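Local coordinates for cellulase (Clostridium cellulovorans, PDB 6UI3), which probably hydrolyses beta-1,4-glucan chains such as cellulose, as the family 5 glycoside hydrolase barrel of a larger, broad-specificity endoglucanase, at residues A[53-57]-A[58-62]; A[89-92]-A[93-96]. All coordinates share one frame; numbering follows the deposited sequence. Where two conformers were deposited one is given.

How the interactions relate
Followed from the N terminus, the chain reaches interaction 1 first, where helix 49-58 ends and residues 59-61 lead into strand 62-65. It then runs on to helix 82-96, whose last two turns hold interaction 2, ahead of strand 101-105. Both contacts are local and lie in series, neither enclosing nor crossing the other. They belong to consecutive beta-alpha units of the eight-stranded TIM barrel. The centres of interactions 1 and 2 are about 14 Å apart and the nearest atoms of interactions 1 and 2 about 5 Å apart, so the segments do not touch; Phe52 of helix 49-58 meets Val91 and Ala95, and Asn98, just beyond helix 82-96, bonds to Asp53, Lys56 and Tyr94.

Interaction 1. Residues A[53-57]-A[58-62]; sequences DTLKA and AGFNT
Leu55 and Phe60 meet where helix 49-58 stops, and a Schellman motif turns the chain between them. The carbonyl oxygen of Leu55 accepts the amide of Phe60, with Phe60 N 3.1 Å from Leu55 O and an N-H...O angle of 155°. Inside this loop Gly59 N bonds to Lys56 O at 3.1 Å, approaching from above the carbonyl plane. Gly59 makes the reversal with positive phi (111°), where a CB would be jammed against the carbonyl oxygen of Ala58. Ala58 N donates to Thr54 O at 3.1 Å, and the Ala58 methyl rests against the carbonyl oxygens of Thr54 and Leu55. With CG of Phe60 beside its own backbone N (chi1 -67°), the ring stands with its edge to Leu55 O, 3.5 Å from CD1 of Phe60 and in the ring plane. Leu55 CD2 lies 3.9 Å from the same Phe60 CD1. A water gives one hydrogen bond to Lys56 O and another to Phe60 O, bridging the turn. Beyond the contact, Phe60 packs edge-to-face with Trp27 and touches Ile25 of strand 25-29, while Val332 and Met335 of helix 329-339 also meet it.

Interaction 2. Residues A[89-92]-A[93-96]; sequences ETVV and NYAL
Val92 O takes a hydrogen bond from Leu96 N at 2.9 Å, nearly straight at 163° and in the carbonyl plane, and a weak one from Ala95 N. This is the C-terminal part of helix 82-96, the helical arm of a beta-alpha-beta unit in the TIM barrel. Val92 and Leu96 run side by side one turn apart, with Val92 CG1 3.6 Å from Leu96 CD1; Val92 also reaches Ile65 of strand 62-65 and Val104 of strand 101-105. On another side of the helix Glu89 and Asn93 point the same way, their carboxylate and amide planes 30° apart. Tyr141 OH is hydrogen-bonded to both Glu89 OE2 and Asn93 ND2 and so links the pair, while Tyr5 OH bonds to Asn93 OD1. The ring of Tyr94 is folded back over the preceding turn because its CG lies beside the backbone N (chi1 -64°). Arg87 NH1 holds its hydroxyl, and Thr90 CG2 sits 3.6 Å from Tyr94 OH. One face of the ring covers backbone atoms: Val91 CA makes a CH-pi contact 4.2 Å from the Tyr94 ring centroid, and Thr90 O lies 3.4 Å above the Tyr94 ring plane, offset toward the rim, with CD1 its nearest ring atom.

Interaction 1. Residues A[53-57]-A[58-62]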
# COMPACT_ATOMS: atom_id res chain seq x y z
N ASP A 53 16.65 -8.47 2.55
CA ASP A 53 17.17 -9.48 3.46
C ASP A 53 17.11 -8.98 4.90
O ASP A 53 16.78 -9.74 5.82
CB ASP A 53 18.65 -9.77 3.15
CG ASP A 53 18.90 -10.39 1.78
OD1 ASP A 53 17.96 -10.84 1.10
OD2 ASP A 53 20.09 -10.44 1.41
N THR A 54 17.47 -7.72 5.10
CA THR A 54 17.48 -7.13 6.44
C THR A 54 16.07 -7.03 7.00
O THR A 54 15.84 -7.33 8.18
CB THR A 54 18.17 -5.76 6.37
OG1 THR A 54 19.54 -5.91 5.95
CG2 THR A 54 18.15 -5.06 7.71
N LEU A 55 15.11 -6.63 6.17
CA LEU A 55 13.72 -6.57 6.61
C LEU A 55 13.20 -7.96 6.98
O LEU A 55 12.51 -8.12 8.00
CB LEU A 55 12.86 -5.97 5.50
CG LEU A 55 13.09 -4.50 5.19
CD1 LEU A 55 12.39 -4.13 3.92
CD2 LEU A 55 12.64 -3.60 6.33
N LYS A 56 13.49 -8.96 6.15
CA LYS A 56 13.05 -10.32 6.45
C LYS A 56 13.62 -10.79 7.78
O LYS A 56 12.91 -11.37 8.61
CB LYS A 56 13.45 -11.27 5.32
CG LYS A 56 13.01 -12.72 5.52
CD LYS A 56 11.49 -12.87 5.43
CE LYS A 56 11.03 -14.29 5.69
NZ LYS A 56 11.84 -15.28 4.93
N ALA A 57 14.92 -10.55 8.01
CA ALA A 57 15.53 -11.02 9.26
C ALA A 57 14.93 -10.32 10.47
O ALA A 57 14.92 -10.88 11.58
CB ALA A 57 17.05 -10.81 9.21
N ALA A 58 14.44 -9.09 10.29
CA ALA A 58 13.83 -8.32 11.36
C ALA A 58 12.38 -8.72 11.64
O ALA A 58 11.81 -8.26 12.63
CB ALA A 58 13.86 -6.83 11.03
N GLY A 59 11.78 -9.56 10.80
CA GLY A 59 10.45 -10.08 11.04
C GLY A 59 9.37 -9.58 10.11
O GLY A 59 8.20 -9.93 10.32
N PHE A 60 9.69 -8.78 9.11
CA PHE A 60 8.70 -8.37 8.12
C PHE A 60 8.43 -9.49 7.12
O PHE A 60 9.33 -10.27 6.77
CB PHE A 60 9.16 -7.12 7.38
CG PHE A 60 9.23 -5.90 8.25
CD1 PHE A 60 10.42 -5.51 8.85
CD2 PHE A 60 8.10 -5.12 8.46
CE1 PHE A 60 10.45 -4.39 9.67
CE2 PHE A 60 8.14 -4.00 9.27
CZ PHE A 60 9.32 -3.64 9.86
N ASN A 61 7.19 -9.55 6.63
CA ASN A 61 6.75 -10.59 5.72
C ASN A 61 6.15 -10.08 4.42
O ASN A 61 5.90 -10.89 3.52
CB ASN A 61 5.69 -11.45 6.42
CG ASN A 61 5.53 -12.81 5.81
OD1 ASN A 61 6.51 -13.54 5.65
ND2 ASN A 61 4.29 -13.18 5.53
N THR A 62 5.88 -8.77 4.31
CA THR A 62 5.21 -8.18 3.17
C THR A 62 5.86 -6.84 2.85
O THR A 62 6.09 -6.03 3.77
CB THR A 62 3.72 -7.93 3.49
OG1 THR A 62 3.03 -9.17 3.64
CG2 THR A 62 3.03 -7.13 2.38
O HOH W 1 10.16 -12.36 8.53

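Interaction 2. Residues A[89-92]-A[93-96]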
# COMPACT_ATOMS: atom_id res chain seq x y z
N GLU A 89 10.27 -5.43 -11.77
CA GLU A 89 10.35 -6.88 -11.58
C GLU A 89 11.55 -7.28 -10.71
O GLU A 89 11.43 -8.17 -9.86
CB GLU A 89 10.42 -7.55 -12.95
CG GLU A 89 10.55 -9.05 -12.90
CD GLU A 89 10.49 -9.70 -14.27
OE1 GLU A 89 10.85 -9.04 -15.27
OE2 GLU A 89 10.09 -10.89 -14.36
N THR A 90 12.70 -6.64 -10.92
CA THR A 90 13.88 -6.94 -10.10
C THR A 90 13.60 -6.66 -8.63
O THR A 90 13.96 -7.47 -7.75
CB THR A 90 15.07 -6.13 -10.60
OG1 THR A 90 15.36 -6.50 -11.96
CG2 THR A 90 16.30 -6.34 -9.74
N VAL A 91 12.95 -5.53 -8.33
CA VAL A 91 12.63 -5.19 -6.95
C VAL A 91 11.58 -6.14 -6.37
O VAL A 91 11.70 -6.58 -5.22
CB VAL A 91 12.23 -3.71 -6.85
CG1 VAL A 91 11.78 -3.37 -5.44
CG2 VAL A 91 13.37 -2.81 -7.27
N VAL A 92 10.55 -6.49 -7.15
CA VAL A 92 9.59 -7.51 -6.73
C VAL A 92 10.35 -8.76 -6.28
O VAL A 92 10.05 -9.36 -5.24
CB VAL A 92 8.59 -7.83 -7.86
CG1 VAL A 92 7.84 -9.14 -7.60
CG2 VAL A 92 7.60 -6.69 -8.02
N ASN A 93 11.34 -9.17 -7.08
CA ASN A 93 12.07 -10.39 -6.78
C ASN A 93 12.99 -10.27 -5.58
O ASN A 93 13.33 -11.30 -5.00
CB ASN A 93 12.77 -10.87 -8.04
CG ASN A 93 11.82 -11.63 -8.94
OD1 ASN A 93 11.18 -12.58 -8.50
ND2 ASN A 93 11.72 -11.23 -10.19
N TYR A 94 13.39 -9.06 -5.17
CA TYR A 94 14.09 -8.95 -3.89
C TYR A 94 13.20 -9.45 -2.76
O TYR A 94 13.68 -10.06 -1.79
CB TYR A 94 14.48 -7.50 -3.59
CG TYR A 94 15.47 -6.83 -4.53
CD1 TYR A 94 16.35 -7.56 -5.32
CD2 TYR A 94 15.53 -5.44 -4.59
CE1 TYR A 94 17.26 -6.91 -6.17
CE2 TYR A 94 16.43 -4.79 -5.43
CZ TYR A 94 17.28 -5.53 -6.22
OH TYR A 94 18.17 -4.89 -7.06
N ALA A 95 11.89 -9.18 -2.85
CA ALA A 95 10.94 -9.65 -1.86
C ALA A 95 10.62 -11.12 -2.05
O ALA A 95 10.69 -11.91 -1.11
CB ALA A 95 9.64 -8.84 -1.94
N LEU A 96 10.30 -11.52 -3.28
CA LEU A 96 9.88 -12.90 -3.49
C LEU A 96 11.01 -13.89 -3.21
O LEU A 96 10.74 -15.01 -2.77
CB LEU A 96 9.35 -13.09 -4.91
CG LEU A 96 8.11 -12.30 -5.32
CD1 LEU A 96 7.70 -12.62 -6.75
CD2 LEU A 96 6.95 -12.55 -4.35